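Local atomic coordinates of SIRV1 hypothetical protein ORF119 (Sulfolobus islandicus rudivirus 1 variant xx, PDB entry 2X3G), a protein that probably acts as a dimeric Rep protein that starts viral genome replication by nicking one DNA strand. Residues A[35-38]-A[39-43]; A[74-77]-A[78-81]. All coordinates share one frame; numbering follows the deposited sequence.

Contact 1. Residues A[35-38]-A[39-43]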
ATOM      1  N   ARG A  35     -17.786   4.448  -4.762  1.00 29.51           N
ATOM      2  CA  ARG A  35     -19.014   4.837  -4.069  1.00 29.67           C
ATOM      3  C   ARG A  35     -20.266   4.384  -4.814  1.00 28.32           C
ATOM      4  O   ARG A  35     -21.147   3.747  -4.238  1.00 27.27           O
ATOM      5  CB  ARG A  35     -19.062   6.345  -3.855  1.00 31.60           C
ATOM      6  CG  ARG A  35     -20.408   6.825  -3.341  1.00 33.89           C
ATOM      7  CD  ARG A  35     -20.381   8.281  -2.973  1.00 35.99           C
ATOM      8  NE  ARG A  35     -20.164   9.176  -4.116  1.00 38.65           N
ATOM      9  CZ  ARG A  35     -21.072   9.456  -5.054  1.00 39.40           C
ATOM     10  NH1 ARG A  35     -22.281   8.899  -5.040  1.00 39.14           N
ATOM     11  NH2 ARG A  35     -20.765  10.299  -6.023  1.00 41.02           N
ATOM     12  N   LYS A  36     -20.345   4.714  -6.095  1.00 28.25           N
ATOM     13  CA  LYS A  36     -21.507   4.337  -6.891  1.00 27.97           C
ATOM     14  C   LYS A  36     -21.627   2.827  -7.057  1.00 25.29           C
ATOM     15  O   LYS A  36     -22.738   2.287  -7.088  1.00 24.74           O
ATOM     16  CB  LYS A  36     -21.478   5.008  -8.263  1.00 29.36           C
ATOM     17  CG  LYS A  36     -21.927   6.460  -8.240  1.00 32.04           C
ATOM     18  CD  LYS A  36     -22.251   6.958  -9.628  1.00 34.05           C
ATOM     19  CE  LYS A  36     -23.277   8.082  -9.576  1.00 37.79           C
ATOM     20  NZ  LYS A  36     -23.221   8.956 -10.771  1.00 39.75           N
ATOM     21  N   PHE A  37     -20.490   2.145  -7.169  1.00 23.81           N
ATOM     22  CA  PHE A  37     -20.488   0.689  -7.164  1.00 21.63           C
ATOM     23  C   PHE A  37     -21.028   0.173  -5.829  1.00 20.68           C
ATOM     24  O   PHE A  37     -21.834  -0.743  -5.793  1.00 19.81           O
ATOM     25  CB  PHE A  37     -19.082   0.129  -7.430  1.00 21.53           C
ATOM     26  CG  PHE A  37     -19.040  -1.363  -7.508  1.00 19.80           C
ATOM     27  CD1 PHE A  37     -19.351  -2.021  -8.690  1.00 21.95           C
ATOM     28  CD2 PHE A  37     -18.696  -2.120  -6.404  1.00 20.30           C
ATOM     29  CE1 PHE A  37     -19.331  -3.406  -8.748  1.00 21.08           C
ATOM     30  CE2 PHE A  37     -18.695  -3.487  -6.470  1.00 18.52           C
ATOM     31  CZ  PHE A  37     -19.004  -4.126  -7.626  1.00 19.58           C
ATOM     32  N   ARG A  38     -20.570   0.744  -4.726  1.00 20.28           N
ATOM     33  CA  ARG A  38     -21.018   0.282  -3.414  1.00 20.05           C
ATOM     34  C   ARG A  38     -22.513   0.480  -3.253  1.00 20.86           C
ATOM     35  O   ARG A  38     -23.199  -0.368  -2.649  1.00 21.33           O
ATOM     36  CB  ARG A  38     -20.283   1.011  -2.284  1.00 20.59           C
ATOM     37  CG  ARG A  38     -19.000   0.320  -1.859  1.00 19.77           C
ATOM     38  CD  ARG A  38     -18.410   0.953  -0.593  1.00 21.11           C
ATOM     39  NE  ARG A  38     -17.348   0.074  -0.078  1.00 20.78           N
ATOM     40  CZ  ARG A  38     -16.086   0.114  -0.480  1.00 22.88           C
ATOM     41  NH1 ARG A  38     -15.692   0.995  -1.396  1.00 25.08           N
ATOM     42  NH2 ARG A  38     -15.217  -0.757   0.020  1.00 21.72           N
ATOM     43  N   SER A  39     -22.999   1.597  -3.783  1.00 21.97           N
ATOM     44  CA  SER A  39     -24.427   1.941  -3.736  1.00 23.37           C
ATOM     45  C   SER A  39     -25.296   0.972  -4.568  1.00 22.49           C
ATOM     46  O   SER A  39     -26.360   0.549  -4.127  1.00 21.53           O
ATOM     47  CB  SER A  39     -24.632   3.383  -4.159  1.00 25.34           C
ATOM     48  OG  SER A  39     -24.072   4.287  -3.195  1.00 25.74           O
ATOM     49  N   TYR A  40     -24.822   0.626  -5.755  1.00 22.53           N
ATOM     50  CA  TYR A  40     -25.419  -0.443  -6.548  1.00 22.82           C
ATOM     51  C   TYR A  40     -25.482  -1.773  -5.767  1.00 20.95           C
ATOM     52  O   TYR A  40     -26.512  -2.423  -5.714  1.00 20.70           O
ATOM     53  CB  TYR A  40     -24.673  -0.578  -7.888  1.00 23.94           C
ATOM     54  CG  TYR A  40     -24.592  -1.967  -8.435  1.00 24.89           C
ATOM     55  CD1 TYR A  40     -23.371  -2.640  -8.472  1.00 26.03           C
ATOM     56  CD2 TYR A  40     -25.721  -2.620  -8.912  1.00 28.05           C
ATOM     57  CE1 TYR A  40     -23.273  -3.924  -8.967  1.00 26.51           C
ATOM     58  CE2 TYR A  40     -25.635  -3.928  -9.393  1.00 27.02           C
ATOM     59  CZ  TYR A  40     -24.398  -4.573  -9.405  1.00 25.36           C
ATOM     60  OH  TYR A  40     -24.258  -5.861  -9.894  1.00 26.14           O
ATOM     61  N   ILE A  41     -24.386  -2.178  -5.147  1.00 19.98           N
ATOM     62  CA  ILE A  41     -24.372  -3.426  -4.375  1.00 19.49           C
ATOM     63  C   ILE A  41     -25.295  -3.338  -3.143  1.00 20.03           C
ATOM     64  O   ILE A  41     -26.038  -4.284  -2.819  1.00 19.04           O
ATOM     65  CB  ILE A  41     -22.929  -3.799  -3.952  1.00 17.81           C
ATOM     66  CG1 ILE A  41     -22.067  -4.129  -5.193  1.00 19.44           C
ATOM     67  CG2 ILE A  41     -22.928  -4.954  -2.943  1.00 18.05           C
ATOM     68  CD1 ILE A  41     -22.451  -5.386  -5.936  1.00 17.39           C
ATOM     69  N   TYR A  42     -25.268  -2.191  -2.478  1.00 21.80           N
ATOM     70  CA  TYR A  42     -26.222  -1.923  -1.396  1.00 23.39           C
ATOM     71  C   TYR A  42     -27.682  -2.062  -1.828  1.00 24.23           C
ATOM     72  O   TYR A  42     -28.471  -2.668  -1.113  1.00 24.54           O
ATOM     73  CB  TYR A  42     -26.008  -0.539  -0.802  1.00 25.21           C
ATOM     74  CG  TYR A  42     -26.901  -0.295   0.380  1.00 27.53           C
ATOM     75  CD1 TYR A  42     -26.567  -0.763   1.640  1.00 28.06           C
ATOM     76  CD2 TYR A  42     -28.087   0.397   0.233  1.00 29.82           C
ATOM     77  CE1 TYR A  42     -27.403  -0.528   2.734  1.00 29.19           C
ATOM     78  CE2 TYR A  42     -28.922   0.629   1.303  1.00 32.73           C
ATOM     79  CZ  TYR A  42     -28.579   0.156   2.546  1.00 30.16           C
ATOM     80  OH  TYR A  42     -29.430   0.403   3.597  1.00 33.51           O
ATOM     81  N   ASN A  43     -28.036  -1.522  -2.991  1.00 25.21           N
ATOM     82  CA  ASN A  43     -29.392  -1.670  -3.515  1.00 26.89           C
ATOM     83  C   ASN A  43     -29.701  -3.125  -3.920  1.00 25.98           C
ATOM     84  O   ASN A  43     -30.837  -3.578  -3.799  1.00 27.02           O
ATOM     85  CB  ASN A  43     -29.643  -0.685  -4.668  1.00 27.80           C
ATOM     86  CG  ASN A  43     -29.762   0.761  -4.192  1.00 32.01           C
ATOM     87  OD1 ASN A  43     -29.859   1.029  -2.992  1.00 35.19           O
ATOM     88  ND2 ASN A  43     -29.803   1.703  -5.139  1.00 37.38           N
TER
HETATM   89  O   HOH W   1     -23.719   6.812  -3.608  1.00 36.91           O
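Phe-37 meets both Tyr-40 and Ile-41 one turn further along the amphipathic α-helix 30-44, and this side of the helix packs on the antiparallel sheet of what is probably a Rep-type fold. The aromatic pair is an offset edge-to-face (T-shaped) contact: the edge of Tyr-40 is directed toward the face of Phe-37, with ring centroids 5.7 Å apart and planes at 65°. On the aliphatic side, CG1 of Ile-41 lies over a face of the Phe-37 ring in a CH-pi contact, 4.1 Å from its centroid. With chi1 at -66°, CG1 sits beside the backbone N of Ile-41, which swings it back along the helix toward that ring. Val-69 of strand 64-71 touches both Phe-37 and Ile-41, while His-83 stacks on Tyr-40.

Backbone bonds of the regular i to i+4 kind join Ser-39 N to Arg-35 O (2.9 Å), Tyr-40 N to Lys-36 O (3.0 Å), Ile-41 N to Phe-37 O and Tyr-42 N to Arg-38 O (2.8 Å). The extended Arg-38 side chain leaves the helix to reach Val-50 O, Ser-52 OG and Ser-119 of the second subunit, tying the helix to strand 49-55 and to the dimer partner. On the outer surface a water joins two side chains: Arg-35 NH1 donates to it at 2.9 Å, within the guanidinium plane, and Ser-39 OG stands 2.6 Å from the same water oxygen.

Contact 2. Residues A[74-77]-A[78-81]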
ATOM      1  N   LYS A  74     -27.206 -13.634  -5.768  1.00 19.78           N
ATOM      2  CA  LYS A  74     -26.292 -13.723  -6.907  1.00 20.00           C
ATOM      3  C   LYS A  74     -26.235 -12.408  -7.638  1.00 19.81           C
ATOM      4  O   LYS A  74     -27.277 -11.788  -7.875  1.00 18.46           O
ATOM      5  CB  LYS A  74     -26.736 -14.793  -7.898  1.00 21.43           C
ATOM      6  CG  LYS A  74     -26.164 -16.158  -7.649  1.00 23.12           C
ATOM      7  CD  LYS A  74     -26.789 -17.164  -8.597  1.00 23.89           C
ATOM      8  CE  LYS A  74     -26.282 -18.560  -8.297  1.00 25.53           C
ATOM      9  NZ  LYS A  74     -26.966 -19.584  -9.129  1.00 28.46           N
ATOM     10  N   LEU A  75     -25.027 -12.015  -8.020  1.00 19.58           N
ATOM     11  CA  LEU A  75     -24.786 -10.790  -8.759  1.00 20.79           C
ATOM     12  C   LEU A  75     -25.144 -10.998 -10.212  1.00 21.89           C
ATOM     13  O   LEU A  75     -24.879 -12.071 -10.773  1.00 22.13           O
ATOM     14  CB  LEU A  75     -23.304 -10.375  -8.684  1.00 20.64           C
ATOM     15  CG  LEU A  75     -22.777  -9.542  -7.519  1.00 22.28           C
ATOM     16  CD1 LEU A  75     -21.388  -9.054  -7.899  1.00 24.75           C
ATOM     17  CD2 LEU A  75     -23.732  -8.389  -7.226  1.00 24.15           C
ATOM     18  N   ASP A  76     -25.784  -9.984 -10.803  1.00 22.29           N
ATOM     19  CA  ASP A  76     -25.898  -9.854 -12.260  1.00 23.41           C
ATOM     20  C   ASP A  76     -24.605  -9.232 -12.780  1.00 23.05           C
ATOM     21  O   ASP A  76     -24.387  -8.033 -12.660  1.00 22.28           O
ATOM     22  CB  ASP A  76     -27.116  -9.009 -12.639  1.00 24.88           C
ATOM     23  CG  ASP A  76     -27.224  -8.754 -14.129  1.00 27.22           C
ATOM     24  OD1 ASP A  76     -26.300  -9.082 -14.894  1.00 27.59           O
ATOM     25  OD2 ASP A  76     -28.258  -8.209 -14.561  1.00 30.36           O
ATOM     26  N   TYR A  77     -23.736 -10.079 -13.330  1.00 23.19           N
ATOM     27  CA  TYR A  77     -22.417  -9.665 -13.776  1.00 22.69           C
ATOM     28  C   TYR A  77     -22.406  -8.499 -14.781  1.00 23.87           C
ATOM     29  O   TYR A  77     -21.480  -7.700 -14.770  1.00 23.91           O
ATOM     30  CB  TYR A  77     -21.680 -10.859 -14.381  1.00 22.86           C
ATOM     31  CG  TYR A  77     -21.334 -11.982 -13.409  1.00 21.54           C
ATOM     32  CD1 TYR A  77     -21.382 -11.801 -12.029  1.00 20.25           C
ATOM     33  CD2 TYR A  77     -20.936 -13.215 -13.883  1.00 22.14           C
ATOM     34  CE1 TYR A  77     -21.057 -12.825 -11.169  1.00 20.36           C
ATOM     35  CE2 TYR A  77     -20.588 -14.231 -13.041  1.00 20.67           C
ATOM     36  CZ  TYR A  77     -20.665 -14.051 -11.685  1.00 22.41           C
ATOM     37  OH  TYR A  77     -20.294 -15.090 -10.855  1.00 22.78           O
ATOM     38  N   SER A  78     -23.417  -8.402 -15.637  1.00 25.58           N
ATOM     39  CA  SER A  78     -23.496  -7.291 -16.605  1.00 26.97           C
ATOM     40  C   SER A  78     -23.589  -5.926 -15.912  1.00 27.30           C
ATOM     41  O   SER A  78     -23.143  -4.915 -16.444  1.00 27.89           O
ATOM     42  CB  SER A  78     -24.675  -7.474 -17.564  1.00 29.14           C
ATOM     43  OG  SER A  78     -25.922  -7.293 -16.912  1.00 29.22           O
ATOM     44  N   ARG A  79     -24.182  -5.898 -14.727  1.00 26.82           N
ATOM     45  CA  ARG A  79     -24.285  -4.656 -13.949  1.00 26.74           C
ATOM     46  C   ARG A  79     -22.970  -4.267 -13.276  1.00 25.26           C
ATOM     47  O   ARG A  79     -22.712  -3.078 -13.063  1.00 26.12           O
ATOM     48  CB  ARG A  79     -25.410  -4.770 -12.919  1.00 27.47           C
ATOM     49  CG  ARG A  79     -26.789  -4.978 -13.545  1.00 29.84           C
ATOM     50  CD  ARG A  79     -27.192  -3.837 -14.475  1.00 36.04           C
ATOM     51  NE  ARG A  79     -28.396  -4.182 -15.238  1.00 38.44           N
ATOM     52  CZ  ARG A  79     -29.561  -3.521 -15.228  1.00 42.59           C
ATOM     53  NH1 ARG A  79     -29.744  -2.416 -14.500  1.00 44.13           N
ATOM     54  NH2 ARG A  79     -30.561  -3.969 -15.979  1.00 43.82           N
ATOM     55  N   VAL A  80     -22.140  -5.253 -12.945  1.00 23.06           N
ATOM     56  CA  VAL A  80     -20.805  -4.974 -12.459  1.00 21.55           C
ATOM     57  C   VAL A  80     -20.077  -4.133 -13.504  1.00 22.22           C
ATOM     58  O   VAL A  80     -19.446  -3.137 -13.171  1.00 22.35           O
ATOM     59  CB  VAL A  80     -19.969  -6.270 -12.154  1.00 20.32           C
ATOM     60  CG1 VAL A  80     -18.512  -5.902 -11.879  1.00 20.12           C
ATOM     61  CG2 VAL A  80     -20.544  -7.045 -10.969  1.00 20.58           C
ATOM     62  N   HIS A  81     -20.176  -4.530 -14.774  1.00 22.31           N
ATOM     63  CA  HIS A  81     -19.530  -3.792 -15.850  1.00 23.23           C
ATOM     64  C   HIS A  81     -20.128  -2.408 -16.053  1.00 24.40           C
ATOM     65  O   HIS A  81     -19.403  -1.461 -16.341  1.00 25.65           O
ATOM     66  CB  HIS A  81     -19.594  -4.564 -17.171  1.00 23.74           C
ATOM     67  CG  HIS A  81     -18.710  -5.767 -17.211  1.00 22.41           C
ATOM     68  ND1 HIS A  81     -17.704  -5.920 -18.140  1.00 22.25           N
ATOM     69  CD2 HIS A  81     -18.699  -6.883 -16.451  1.00 19.63           C
ATOM     70  CE1 HIS A  81     -17.103  -7.079 -17.940  1.00 21.68           C
ATOM     71  NE2 HIS A  81     -17.684  -7.680 -16.914  1.00 19.21           N
TER
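Leu-75 and Val-80 cross at about a right angle, methyl against methyl, with CD1 of Leu-75 3.8 Å from CG2 of Val-80. The leucine backbone N is hydrogen-bonded to Tyr-17 OH on strand 15-22.

Next comes Asp-76, the N-cap of helix 77-82. Its CG is anti to the backbone N (chi1 176°), which turns the carboxylate forward over the start of the helix. There OD1 accepts twice from Ser-78: from OG at 2.7 Å, reached on the syn side but 34° out of the carboxylate plane, and weakly from the amide N at 3.1 Å. This second bond closes an Asx turn, the usual way an N-cap aspartate satisfies an amide of the first helical turn. The main chain of Asp-76 contributes as well, its O accepting from Arg-79 N at 3.0 Å. Arg-79 bends at chi2, and its NE passes 4.1 Å from Asp-76 OD2, which lies well out of the guanidinium plane, so at most a charge attraction is likely and not a salt bridge.

Tyr-77 O receives two weak bonds, from Val-80 N at 3.1 Å and from His-81 N at 3.4 Å. The His-81 ring brings its CD2 edge to that same oxygen, nearly in the ring plane.

How the contacts relate
From the N terminus, helix 2-10 and strand 15-22 come first; contact 1 then lies wholly within helix 30-44. The chain next runs through the hairpin strands 49-55 and 64-71 before contact 2 turns it from a loop into helix 77-82. Each contact is local and closes no large loop, and the two stand in series, neither nested nor crossed. In space, however, they meet directly: Tyr-40 OH rests 3.4 Å from Arg-79 CB, and Ile-41 CD1 lies 3.5 Å from Leu-75 CD2. Phe-37 also reaches Val-80, which also touches Ile-92 of strand 89-94, outermost within this chain. Together the pair joins both helices to the sheet.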